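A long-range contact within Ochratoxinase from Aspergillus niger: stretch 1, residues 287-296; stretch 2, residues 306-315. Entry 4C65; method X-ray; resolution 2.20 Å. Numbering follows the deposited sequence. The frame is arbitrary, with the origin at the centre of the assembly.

Stretch 1 (287-296) TRSVIEIFLA
Stretch 2 (306-315) SWAKLQALAD

Both stretches are helical, with phi/psi near -65/-40 through Ser 289 to Ala 296, apart from Phe 294 at -75/-25 and Ala 296 at -71/-28, and near -65/-40 throughout Ser 306 to Asp 315; Arg 288 is at -68/-25, and Thr 287, at 47/56, lies outside the helix. Representative i to i-4 bonds are Leu 295 N to Ile 291 O, 3.1 Å, and Ala 314 N to Leu 310 O, 2.9 Å. The axes approach to 10.4 Å, and their N-to-C directions differ by 144°, so the helices run roughly antiparallel, 36° from exactly so. Register is set by Ile 291 CA to Ala 314 CA, 6.1 Å, and Leu 295 CA to Gln 311 CA, 7.3 Å. Together the stretches bury 375 Å².

At the closer of the two register pairs, Ala 314 points its CA-to-CB bond toward stretch 1. Its CB lies 3.6 Å from Ile 291 CG2 (chi1 m, chi2 p), 3.9 Å from Leu 295 CD2 (m, t) and 4.1 Å from Phe 294 CE1, so three side chains pack on one small residue.

Phe 294 (chi1 p, 74°; chi2 59°) also points toward the partner helix. Leu 310 CD2 (m, t) sits 3.7 Å from the Phe 294 ring centroid and 14° off the normal, a CH-pi contact over one face. Trp 307 (chi1 t; chi2 -122°) starts sideways, but its indole end reaches across: CZ3 is 3.5 Å from Phe 294 O, and CH2 is 4.2 Å from Leu 295 CD2.

The polar link is at Arg 288 (t, p, t; chi4 -176°). Its NH1 donates to Ala 314 O at 3.0 Å, with an N-H...O angle of 169° and the acceptor near the guanidinium plane. Within stretch 1, Arg 288 NE forms a salt bridge to Glu 292 OE2, 2.8 Å. Water 1 accepts from Arg 288 NH2 at 2.9 Å and donates to Asp 315 OD1 at 3.2 Å, bridging the helices.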

ATOM      1  N   THR A 287      25.676  14.378 -31.000  1.00 18.35           N
ATOM      2  CA  THR A 287      24.573  13.551 -31.537  1.00 18.70           C
ATOM      3  C   THR A 287      23.876  14.211 -32.716  1.00 19.87           C
ATOM      4  O   THR A 287      22.670  14.398 -32.717  1.00 20.34           O
ATOM      5  CB  THR A 287      23.548  13.121 -30.457  1.00 18.54           C
ATOM      6  OG1 THR A 287      22.797  14.245 -30.009  1.00 19.45           O
ATOM      7  CG2 THR A 287      24.240  12.502 -29.254  1.00 17.72           C
ATOM      8  N   ARG A 288      24.652  14.545 -33.742  1.00 20.51           N
ATOM      9  CA  ARG A 288      24.124  15.251 -34.898  1.00 21.84           C
ATOM     10  C   ARG A 288      23.169  14.374 -35.677  1.00 22.77           C
ATOM     11  O   ARG A 288      22.280  14.890 -36.347  1.00 23.77           O
ATOM     12  CB  ARG A 288      25.263  15.766 -35.800  1.00 22.18           C
ATOM     13  CG  ARG A 288      24.819  16.576 -37.023  1.00 23.43           C
ATOM     14  CD  ARG A 288      24.093  17.856 -36.657  1.00 23.96           C
ATOM     15  NE  ARG A 288      23.522  18.503 -37.825  1.00 25.55           N
ATOM     16  CZ  ARG A 288      22.894  19.687 -37.807  1.00 26.42           C
ATOM     17  NH1 ARG A 288      22.722  20.354 -36.669  1.00 25.95           N
ATOM     18  NH2 ARG A 288      22.422  20.198 -38.924  1.00 27.95           N
ATOM     19  N   SER A 289      23.328  13.055 -35.571  1.00 22.71           N
ATOM     20  CA  SER A 289      22.433  12.106 -36.264  1.00 23.90           C
ATOM     21  C   SER A 289      20.964  12.365 -35.959  1.00 25.29           C
ATOM     22  O   SER A 289      20.123  12.363 -36.850  1.00 27.12           O
ATOM     23  CB  SER A 289      22.759  10.662 -35.898  1.00 22.88           C
ATOM     24  OG  SER A 289      23.922  10.215 -36.567  1.00 22.81           O
ATOM     25  N   VAL A 290      20.659  12.593 -34.697  1.00 25.22           N
ATOM     26  CA  VAL A 290      19.304  12.790 -34.286  1.00 26.37           C
ATOM     27  C   VAL A 290      18.681  14.045 -34.902  1.00 27.64           C
ATOM     28  O   VAL A 290      17.504  14.056 -35.292  1.00 28.68           O
ATOM     29  CB  VAL A 290      19.283  12.741 -32.746  1.00 26.12           C
ATOM     30  CG1 VAL A 290      18.896  14.049 -32.070  1.00 27.31           C
ATOM     31  CG2 VAL A 290      18.442  11.585 -32.239  1.00 26.26           C
ATOM     32  N   ILE A 291      19.470  15.102 -35.007  1.00 27.99           N
ATOM     33  CA  ILE A 291      19.028  16.325 -35.690  1.00 29.81           C
ATOM     34  C   ILE A 291      18.798  16.054 -37.169  1.00 31.02           C
ATOM     35  O   ILE A 291      17.829  16.547 -37.749  1.00 32.74           O
ATOM     36  CB  ILE A 291      20.030  17.491 -35.528  1.00 30.01           C
ATOM     37  CG1 ILE A 291      19.800  18.244 -34.217  1.00 30.24           C
ATOM     38  CG2 ILE A 291      19.729  18.619 -36.501  1.00 31.51           C
ATOM     39  CD1 ILE A 291      20.259  17.756 -32.883  1.00 29.12           C
ATOM     40  N   GLU A 292      19.701  15.294 -37.778  1.00 30.43           N
ATOM     41  CA  GLU A 292      19.649  15.046 -39.209  1.00 31.77           C
ATOM     42  C   GLU A 292      18.445  14.208 -39.574  1.00 33.20           C
ATOM     43  O   GLU A 292      17.890  14.369 -40.646  1.00 34.29           O
ATOM     44  CB  GLU A 292      20.941  14.382 -39.695  1.00 30.98           C
ATOM     45  CG  GLU A 292      22.176  15.284 -39.661  1.00 30.56           C
ATOM     46  CD  GLU A 292      22.081  16.469 -40.617  1.00 31.93           C
ATOM     47  OE1 GLU A 292      21.349  16.390 -41.619  1.00 33.06           O
ATOM     48  OE2 GLU A 292      22.741  17.486 -40.348  1.00 31.48           O
ATOM     49  N   ILE A 293      18.024  13.325 -38.674  1.00 33.76           N
ATOM     50  CA  ILE A 293      16.830  12.502 -38.922  1.00 36.05           C
ATOM     51  C   ILE A 293      15.576  13.353 -39.115  1.00 39.14           C
ATOM     52  O   ILE A 293      14.856  13.179 -40.098  1.00 41.63           O
ATOM     53  CB  ILE A 293      16.593  11.470 -37.798  1.00 34.52           C
ATOM     54  CG1 ILE A 293      17.614  10.343 -37.928  1.00 33.37           C
ATOM     55  CG2 ILE A 293      15.174  10.903 -37.854  1.00 35.45           C
ATOM     56  CD1 ILE A 293      17.736   9.496 -36.680  1.00 32.06           C
ATOM     57  N   PHE A 294      15.319  14.276 -38.197  1.00 41.01           N
ATOM     58  CA  PHE A 294      14.106  15.086 -38.304  1.00 44.80           C
ATOM     59  C   PHE A 294      14.233  16.152 -39.414  1.00 46.26           C
ATOM     60  O   PHE A 294      13.217  16.602 -39.963  1.00 48.63           O
ATOM     61  CB  PHE A 294      13.648  15.641 -36.924  1.00 46.09           C
ATOM     62  CG  PHE A 294      14.485  16.769 -36.364  1.00 48.71           C
ATOM     63  CD1 PHE A 294      14.652  17.978 -37.067  1.00 51.31           C
ATOM     64  CD2 PHE A 294      15.066  16.655 -35.093  1.00 49.22           C
ATOM     65  CE1 PHE A 294      15.417  19.018 -36.542  1.00 52.53           C
ATOM     66  CE2 PHE A 294      15.834  17.695 -34.565  1.00 50.37           C
ATOM     67  CZ  PHE A 294      16.008  18.879 -35.290  1.00 51.53           C
ATOM     68  N   LEU A 295      15.462  16.566 -39.742  1.00 44.88           N
ATOM     69  CA  LEU A 295      15.666  17.460 -40.892  1.00 46.18           C
ATOM     70  C   LEU A 295      15.278  16.736 -42.180  1.00 48.08           C
ATOM     71  O   LEU A 295      14.724  17.347 -43.095  1.00 49.67           O
ATOM     72  CB  LEU A 295      17.104  17.959 -40.985  1.00 44.83           C
ATOM     73  CG  LEU A 295      17.520  19.102 -40.055  1.00 43.92           C
ATOM     74  CD1 LEU A 295      18.996  19.407 -40.240  1.00 43.48           C
ATOM     75  CD2 LEU A 295      16.694  20.345 -40.298  1.00 45.70           C
ATOM     76  N   ALA A 296      15.547  15.433 -42.235  1.00 47.83           N
ATOM     77  CA  ALA A 296      15.156  14.618 -43.384  1.00 50.08           C
ATOM     78  C   ALA A 296      13.639  14.412 -43.432  1.00 53.52           C
ATOM     79  O   ALA A 296      13.075  14.260 -44.507  1.00 55.79           O
ATOM     80  CB  ALA A 296      15.869  13.286 -43.357  1.00 48.07           C
ATOM     81  N   SER A 306       6.098  24.797 -35.309  1.00 66.45           N
ATOM     82  CA  SER A 306       6.837  23.737 -34.608  1.00 62.41           C
ATOM     83  C   SER A 306       8.050  23.329 -35.460  1.00 59.87           C
ATOM     84  O   SER A 306       9.121  23.049 -34.935  1.00 57.13           O
ATOM     85  CB  SER A 306       5.957  22.480 -34.358  1.00 62.78           C
ATOM     86  OG  SER A 306       6.016  22.014 -33.018  1.00 61.23           O
ATOM     87  N   TRP A 307       7.832  23.256 -36.776  1.00 60.18           N
ATOM     88  CA  TRP A 307       8.871  22.872 -37.730  1.00 57.82           C
ATOM     89  C   TRP A 307       9.932  23.958 -37.864  1.00 56.73           C
ATOM     90  O   TRP A 307      11.133  23.648 -37.931  1.00 53.75           O
ATOM     91  CB  TRP A 307       8.239  22.562 -39.089  1.00 59.53           C
ATOM     92  CG  TRP A 307       9.195  22.471 -40.244  1.00 59.26           C
ATOM     93  CD1 TRP A 307       9.158  23.223 -41.377  1.00 60.82           C
ATOM     94  CD2 TRP A 307      10.334  21.587 -40.382  1.00 57.48           C
ATOM     95  NE1 TRP A 307      10.182  22.861 -42.216  1.00 60.75           N
ATOM     96  CE2 TRP A 307      10.917  21.858 -41.635  1.00 58.60           C
ATOM     97  CE3 TRP A 307      10.911  20.593 -39.572  1.00 54.84           C
ATOM     98  CZ2 TRP A 307      12.068  21.175 -42.105  1.00 57.40           C
ATOM     99  CZ3 TRP A 307      12.052  19.912 -40.042  1.00 53.64           C
ATOM    100  CH2 TRP A 307      12.609  20.204 -41.298  1.00 54.70           C
ATOM    101  N   ALA A 308       9.492  25.216 -37.874  1.00 57.51           N
ATOM    102  CA  ALA A 308      10.417  26.350 -37.897  1.00 57.05           C
ATOM    103  C   ALA A 308      11.282  26.374 -36.633  1.00 54.23           C
ATOM    104  O   ALA A 308      12.464  26.731 -36.701  1.00 52.63           O
ATOM    105  CB  ALA A 308       9.667  27.673 -38.049  1.00 58.96           C
ATOM    106  N   LYS A 309      10.673  26.036 -35.490  1.00 53.02           N
ATOM    107  CA  LYS A 309      11.387  25.936 -34.209  1.00 50.86           C
ATOM    108  C   LYS A 309      12.454  24.877 -34.264  1.00 47.78           C
ATOM    109  O   LYS A 309      13.560  25.088 -33.775  1.00 46.13           O
ATOM    110  CB  LYS A 309      10.452  25.590 -33.031  1.00 51.49           C
ATOM    111  CG  LYS A 309      10.089  26.727 -32.068  1.00 53.29           C
ATOM    112  CD  LYS A 309       9.393  26.219 -30.795  1.00 53.63           C
ATOM    113  CE  LYS A 309       8.063  26.927 -30.422  1.00 56.46           C
ATOM    114  NZ  LYS A 309       7.756  26.929 -28.955  1.00 55.75           N
ATOM    115  N   LEU A 310      12.103  23.733 -34.837  1.00 46.86           N
ATOM    116  CA  LEU A 310      13.038  22.633 -35.019  1.00 45.27           C
ATOM    117  C   LEU A 310      14.223  22.979 -35.923  1.00 44.31           C
ATOM    118  O   LEU A 310      15.352  22.587 -35.638  1.00 42.42           O
ATOM    119  CB  LEU A 310      12.321  21.397 -35.587  1.00 46.38           C
ATOM    120  CG  LEU A 310      11.718  20.457 -34.523  1.00 45.83           C
ATOM    121  CD1 LEU A 310      10.729  19.470 -35.129  1.00 47.05           C
ATOM    122  CD2 LEU A 310      12.808  19.729 -33.745  1.00 44.34           C
ATOM    123  N   GLN A 311      13.959  23.699 -37.006  1.00 45.19           N
ATOM    124  CA  GLN A 311      15.019  24.129 -37.917  1.00 45.23           C
ATOM    125  C   GLN A 311      15.960  25.131 -37.283  1.00 44.16           C
ATOM    126  O   GLN A 311      17.160  25.080 -37.518  1.00 42.89           O
ATOM    127  CB  GLN A 311      14.438  24.740 -39.176  1.00 48.09           C
ATOM    128  CG  GLN A 311      14.042  23.712 -40.198  1.00 49.36           C
ATOM    129  CD  GLN A 311      13.448  24.348 -41.435  1.00 52.78           C
ATOM    130  OE1 GLN A 311      12.491  25.128 -41.353  1.00 55.32           O
ATOM    131  NE2 GLN A 311      13.990  23.999 -42.599  1.00 53.77           N
ATOM    132  N   ALA A 312      15.394  26.059 -36.515  1.00 43.98           N
ATOM    133  CA  ALA A 312      16.158  27.048 -35.780  1.00 43.13           C
ATOM    134  C   ALA A 312      17.113  26.345 -34.835  1.00 40.49           C
ATOM    135  O   ALA A 312      18.280  26.722 -34.728  1.00 40.15           O
ATOM    136  CB  ALA A 312      15.228  27.967 -34.995  1.00 44.08           C
ATOM    137  N   LEU A 313      16.606  25.336 -34.133  1.00 38.68           N
ATOM    138  CA  LEU A 313      17.423  24.552 -33.204  1.00 35.93           C
ATOM    139  C   LEU A 313      18.494  23.748 -33.951  1.00 34.25           C
ATOM    140  O   LEU A 313      19.624  23.697 -33.517  1.00 32.59           O
ATOM    141  CB  LEU A 313      16.545  23.614 -32.365  1.00 35.10           C
ATOM    142  CG  LEU A 313      17.253  22.833 -31.243  1.00 33.07           C
ATOM    143  CD1 LEU A 313      16.265  22.523 -30.127  1.00 32.94           C
ATOM    144  CD2 LEU A 313      17.901  21.541 -31.753  1.00 32.13           C
ATOM    145  N   ALA A 314      18.122  23.129 -35.067  1.00 34.33           N
ATOM    146  CA  ALA A 314      19.081  22.432 -35.934  1.00 33.22           C
ATOM    147  C   ALA A 314      20.223  23.347 -36.383  1.00 33.03           C
ATOM    148  O   ALA A 314      21.365  22.953 -36.310  1.00 31.31           O
ATOM    149  CB  ALA A 314      18.371  21.843 -37.144  1.00 34.27           C
ATOM    150  N   ASP A 315      19.907  24.588 -36.762  1.00 34.43           N
ATOM    151  CA  ASP A 315      20.925  25.578 -37.130  1.00 35.03           C
ATOM    152  C   ASP A 315      21.825  25.962 -35.979  1.00 33.47           C
ATOM    153  O   ASP A 315      23.046  25.955 -36.136  1.00 33.23           O
ATOM    154  CB  ASP A 315      20.294  26.853 -37.690  1.00 37.91           C
ATOM    155  CG  ASP A 315      19.552  26.603 -38.970  1.00 39.75           C
ATOM    156  OD1 ASP A 315      19.667  25.494 -39.473  1.00 39.73           O
ATOM    157  OD2 ASP A 315      18.787  27.449 -39.439  1.00 42.46           O
TER
HETATM  158  O   HOH W   1      20.813  22.557 -39.650  1.00 19.08           O